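Local coordinates for protein D-glycero-D-manno-heptose 1-phosphate kinase (Bacteroides thetaiotaomicron, PDB 3K85) that is a GHMP-family kinase that probably transfers a phosphate group from ATP to a heptose or related sugar, at residues 40-46 against 100-106; 80-84 against 119-124. All coordinates share one frame. Residue numbers count along the deposited sequence, not the author numbering.

Contact 1 of 2, residues 40-46 against 100-106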
# COMPACT_ATOMS: atom_id res chain seq x y z
N TYR A 40 -14.86 7.25 -14.92
CA TYR A 40 -14.13 6.39 -15.83
C TYR A 40 -14.11 6.66 -17.33
O TYR A 40 -14.74 7.59 -17.84
CB TYR A 40 -14.64 4.96 -15.65
CG TYR A 40 -14.68 4.47 -14.22
CD1 TYR A 40 -13.62 3.72 -13.68
CD2 TYR A 40 -15.81 4.69 -13.41
CE1 TYR A 40 -13.69 3.18 -12.39
CE2 TYR A 40 -15.88 4.16 -12.11
CZ TYR A 40 -14.82 3.41 -11.61
OH TYR A 40 -14.88 2.85 -10.35
N ALA A 41 -13.37 5.79 -18.02
CA ALA A 41 -13.24 5.76 -19.47
C ALA A 41 -13.70 4.34 -19.76
O ALA A 41 -13.28 3.41 -19.09
CB ALA A 41 -11.77 5.94 -19.89
N TYR A 42 -14.57 4.16 -20.74
CA TYR A 42 -15.04 2.81 -21.02
C TYR A 42 -14.74 2.50 -22.46
O TYR A 42 -14.59 3.40 -23.27
CB TYR A 42 -16.56 2.68 -20.81
CG TYR A 42 -17.06 3.26 -19.50
CD1 TYR A 42 -17.51 2.44 -18.46
CD2 TYR A 42 -17.10 4.64 -19.32
CE1 TYR A 42 -18.00 2.99 -17.26
CE2 TYR A 42 -17.59 5.20 -18.13
CZ TYR A 42 -18.03 4.38 -17.11
OH TYR A 42 -18.48 4.97 -15.94
N CYS A 43 -14.64 1.22 -22.76
CA CYS A 43 -14.36 0.81 -24.11
C CYS A 43 -14.82 -0.62 -24.28
O CYS A 43 -14.66 -1.44 -23.38
CB CYS A 43 -12.85 0.91 -24.39
SG CYS A 43 -12.32 0.08 -25.92
N THR A 44 -15.46 -0.91 -25.40
CA THR A 44 -15.86 -2.28 -25.66
C THR A 44 -15.40 -2.59 -27.06
O THR A 44 -15.49 -1.74 -27.96
CB THR A 44 -17.37 -2.52 -25.51
OG1 THR A 44 -17.83 -3.33 -26.60
CG2 THR A 44 -18.13 -1.22 -25.45
N ILE A 45 -14.84 -3.78 -27.23
CA ILE A 45 -14.33 -4.21 -28.52
C ILE A 45 -14.94 -5.57 -28.85
O ILE A 45 -14.88 -6.50 -28.06
CB ILE A 45 -12.78 -4.30 -28.51
CG1 ILE A 45 -12.18 -2.92 -28.31
CG2 ILE A 45 -12.27 -4.90 -29.82
CD1 ILE A 45 -10.66 -2.90 -28.29
N GLU A 46 -15.53 -5.66 -30.03
CA GLU A 46 -16.13 -6.91 -30.47
C GLU A 46 -15.57 -7.25 -31.83
O GLU A 46 -15.65 -6.45 -32.77
CB GLU A 46 -17.66 -6.78 -30.50
CG GLU A 46 -18.18 -5.48 -31.07
CD GLU A 46 -19.69 -5.31 -30.88
OE1 GLU A 46 -20.46 -6.19 -31.36
OE2 GLU A 46 -20.11 -4.31 -30.25
N LYS A 100 -15.38 -3.88 -34.13
CA LYS A 100 -16.20 -2.72 -33.83
C LYS A 100 -15.69 -2.27 -32.46
O LYS A 100 -15.48 -3.11 -31.58
CB LYS A 100 -17.68 -3.13 -33.75
CG LYS A 100 -18.66 -1.96 -33.72
CD LYS A 100 -20.12 -2.42 -33.47
CE LYS A 100 -20.72 -3.24 -34.63
NZ LYS A 100 -20.15 -4.62 -34.76
N ILE A 101 -15.46 -0.97 -32.29
CA ILE A 101 -14.96 -0.47 -31.02
C ILE A 101 -15.68 0.81 -30.59
O ILE A 101 -15.74 1.78 -31.33
CB ILE A 101 -13.42 -0.22 -31.08
CG1 ILE A 101 -12.93 0.28 -29.72
CG2 ILE A 101 -13.08 0.75 -32.19
CD1 ILE A 101 -11.44 0.55 -29.67
N THR A 102 -16.23 0.78 -29.37
CA THR A 102 -16.97 1.92 -28.83
C THR A 102 -16.23 2.60 -27.71
O THR A 102 -15.58 1.95 -26.90
CB THR A 102 -18.33 1.46 -28.34
OG1 THR A 102 -19.03 0.86 -29.43
CG2 THR A 102 -19.13 2.63 -27.79
N THR A 103 -16.34 3.91 -27.62
CA THR A 103 -15.60 4.62 -26.61
C THR A 103 -16.28 5.86 -26.04
O THR A 103 -16.86 6.64 -26.78
CB THR A 103 -14.23 5.05 -27.20
OG1 THR A 103 -13.39 3.90 -27.34
CG2 THR A 103 -13.56 6.02 -26.32
N TYR A 104 -16.22 6.03 -24.72
CA TYR A 104 -16.77 7.22 -24.08
C TYR A 104 -16.12 7.44 -22.72
O TYR A 104 -15.64 6.50 -22.10
CB TYR A 104 -18.31 7.18 -24.01
CG TYR A 104 -18.95 6.31 -22.97
CD1 TYR A 104 -19.18 6.79 -21.67
CD2 TYR A 104 -19.37 5.01 -23.28
CE1 TYR A 104 -19.81 5.99 -20.70
CE2 TYR A 104 -20.00 4.21 -22.32
CZ TYR A 104 -20.21 4.70 -21.03
OH TYR A 104 -20.81 3.89 -20.08
N ASN A 105 -16.09 8.70 -22.30
CA ASN A 105 -15.46 9.11 -21.05
C ASN A 105 -16.48 9.87 -20.19
O ASN A 105 -17.48 10.36 -20.71
CB ASN A 105 -14.28 10.03 -21.40
CG ASN A 105 -13.23 10.08 -20.30
OD1 ASN A 105 -13.44 10.67 -19.24
ND2 ASN A 105 -12.08 9.45 -20.55
N ASP A 106 -16.23 9.94 -18.89
CA ASP A 106 -17.13 10.65 -17.97
C ASP A 106 -16.64 12.07 -17.74
O ASP A 106 -17.22 12.81 -16.95
CB ASP A 106 -17.24 9.94 -16.62
CG ASP A 106 -18.03 8.64 -16.69
OD1 ASP A 106 -18.97 8.56 -17.50
OD2 ASP A 106 -17.72 7.71 -15.91
O HOH W 1 -18.25 -1.67 -30.17
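Strands 40-46 and 100-105 run antiparallel, their axes 4.8 Å apart at closest and 173° to each other. On the face carrying Tyr42, Thr44 and Glu46, the Tyr42 and Tyr104 rings are the tall bumps. Tyr104 swings its ring over Tyr42: Tyr42 CD2 meets Tyr104 CE1 at 3.3 Å, but the near-parallel planes (20°) are so offset that they barely overlap. Just beyond the strand end, Asp106 OD2 accepts hydrogen bonds from Tyr42 OH (2.8 Å) and Tyr40 N (3.1 Å). Beside the rings Thr44 CG2 settles against Thr102 CB (3.9 Å). Farther along the same face Glu46 CG covers Lys100 CB (3.6 Å), and a long salt bridge joins Glu46 OE1 to Lys100 NZ (3.8 Å). These strands are neighbours in the mixed sheet of the GHMP kinase N-terminal region, and strands 4-15 and 52-57 flank the pair. Backbone bonds such as Tyr42 N to Tyr104 O (2.9 Å) hold the register. The face of Ala41, Cys43, Ile45, Ile101, Thr103 and Asn105 is turned to helix 115-131 and largely buried: Ile45 CG1 lies on Ile101 CG1 (3.6 Å), and Cys43 SG fits beside Ile101 CG1 (3.9 Å).

Contact 2 of 2, residues 80-84 against 119-124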
# COMPACT_ATOMS: atom_id res chain seq x y z
N LEU A 80 -6.33 8.57 -30.45
CA LEU A 80 -6.08 7.64 -29.35
C LEU A 80 -6.31 6.19 -29.74
O LEU A 80 -5.47 5.33 -29.49
CB LEU A 80 -6.95 8.02 -28.16
CG LEU A 80 -6.35 9.01 -27.16
CD1 LEU A 80 -5.48 10.02 -27.85
CD2 LEU A 80 -7.48 9.69 -26.42
N ILE A 81 -7.46 5.91 -30.34
CA ILE A 81 -7.79 4.55 -30.76
C ILE A 81 -6.82 4.09 -31.85
O ILE A 81 -6.30 2.97 -31.82
CB ILE A 81 -9.21 4.48 -31.32
CG1 ILE A 81 -10.22 4.65 -30.19
CG2 ILE A 81 -9.42 3.17 -32.07
CD1 ILE A 81 -11.66 4.58 -30.65
N LYS A 82 -6.58 4.97 -32.82
CA LYS A 82 -5.68 4.66 -33.91
C LYS A 82 -4.25 4.44 -33.38
O LYS A 82 -3.57 3.50 -33.78
CB LYS A 82 -5.73 5.79 -34.94
CG LYS A 82 -7.09 5.86 -35.65
CD LYS A 82 -7.23 7.11 -36.52
CE LYS A 82 -8.58 7.12 -37.22
NZ LYS A 82 -8.76 8.36 -38.01
N GLY A 83 -3.81 5.31 -32.48
CA GLY A 83 -2.49 5.15 -31.90
C GLY A 83 -2.32 3.79 -31.23
O GLY A 83 -1.34 3.07 -31.47
N VAL A 84 -3.27 3.42 -30.38
CA VAL A 84 -3.20 2.15 -29.69
C VAL A 84 -3.24 1.00 -30.67
O VAL A 84 -2.40 0.11 -30.63
CB VAL A 84 -4.35 1.98 -28.68
CG1 VAL A 84 -4.26 0.63 -28.00
CG2 VAL A 84 -4.31 3.11 -27.65
N MSE A 119 -7.98 7.16 -20.92
CA MSE A 119 -8.59 6.51 -22.08
C MSE A 119 -7.63 5.61 -22.85
O MSE A 119 -8.02 4.53 -23.32
CB MSE A 119 -9.20 7.54 -23.03
CG MSE A 119 -9.77 6.93 -24.32
SE MSE A 119 -11.16 5.58 -24.03
CE MSE A 119 -12.53 6.79 -23.38
N VAL A 120 -6.38 6.05 -23.00
CA VAL A 120 -5.37 5.24 -23.69
C VAL A 120 -5.19 3.92 -22.91
O VAL A 120 -5.16 2.84 -23.49
CB VAL A 120 -4.00 5.98 -23.78
CG1 VAL A 120 -2.92 5.02 -24.26
CG2 VAL A 120 -4.11 7.16 -24.72
N VAL A 121 -5.09 4.02 -21.59
CA VAL A 121 -4.95 2.83 -20.76
C VAL A 121 -6.17 1.93 -20.96
O VAL A 121 -6.04 0.74 -21.19
CB VAL A 121 -4.84 3.19 -19.25
CG1 VAL A 121 -4.81 1.91 -18.38
CG2 VAL A 121 -3.58 4.04 -19.02
N CYS A 122 -7.35 2.52 -20.88
CA CYS A 122 -8.58 1.76 -21.06
C CYS A 122 -8.57 1.03 -22.40
O CYS A 122 -8.83 -0.17 -22.47
CB CYS A 122 -9.80 2.70 -21.00
SG CYS A 122 -11.36 1.85 -21.19
N ILE A 123 -8.26 1.75 -23.48
CA ILE A 123 -8.21 1.12 -24.79
C ILE A 123 -7.19 -0.01 -24.80
O ILE A 123 -7.47 -1.10 -25.31
CB ILE A 123 -7.87 2.15 -25.89
CG1 ILE A 123 -8.95 3.23 -25.95
CG2 ILE A 123 -7.74 1.45 -27.23
CD1 ILE A 123 -8.62 4.36 -26.89
N LEU A 124 -6.02 0.24 -24.22
CA LEU A 124 -4.98 -0.78 -24.14
C LEU A 124 -5.51 -2.02 -23.43
O LEU A 124 -5.31 -3.15 -23.87
CB LEU A 124 -3.76 -0.24 -23.39
CG LEU A 124 -2.66 0.30 -24.31
CD1 LEU A 124 -1.62 1.06 -23.51
CD2 LEU A 124 -2.03 -0.87 -25.06
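Val84, Ile123 and Leu80 have the most surface covered where helix 79-91 packs on helix 115-131. The short segments 80-84 and 119-124 approach to 9.7 Å between axes, and their N-to-C directions are 48° apart (signed crossing angle -48°). Val84 is the most deeply engaged. Its CA-to-CB bond points at the other helix, and both its methyls lie on Ile123 CG2 (Val84 CG1 at 3.7 Å, CG2 at 3.8 Å); Val84 CG1 also reaches Leu124 CD2 (4.0 Å), and Val84 CG2 reaches Val120 CG1 (4.1 Å). Ile123 answers from the second helix, also pointing across. Its CD1 extends to Ile81 CG1 (3.7 Å) and Leu80 CB (4.2 Å), lying against the turn of Leu80 and Ile81. Leu80, one turn before Val84, completes the interface: its CG rests on Val120 CG2 (3.8 Å) and its CD2 on CG of selenomethionine Met119 (4.2 Å). The end of Met119 then leads away, toward Thr103 and Asn105 of strand 99-105. Ile81 points sideways and touches Ile101 and Thr103 of that strand, so the two helices pack on the sheet through these side chains; helix 137-151 covers another flank, meeting Val84, Val120 and Leu124. The arrangement is plain helix packing on one face of the sheet in the N-terminal region of a GHMP kinase. Contacts between the segments are aliphatic, with no polar pairing across the interface, which implies that close fit and exclusion of water, rather than directional bonds, hold these two segments together.

The centres of contacts 1 and 2 lie about 10 Å apart, on the same side of the chain's centre, and their segments alternate along the chain: strand 39-47, helix 79-91, strand 99-105, helix 115-131. Contact 1 pairs the two strands within the mixed sheet; contact 2 pairs the two helices that lie against it. The layers touch directly, with Thr103 CG2 3.2 Å from Met119 CE and Cys43 CB 3.7 Å from Cys122 SG. Strand 99-105 follows one helix and precedes the other, so the chain passes from helix to sheet to helix. Together the contacts bring the helix-facing side of the sheet and the helix pair into one packed layer in the N-terminal part of the kinase.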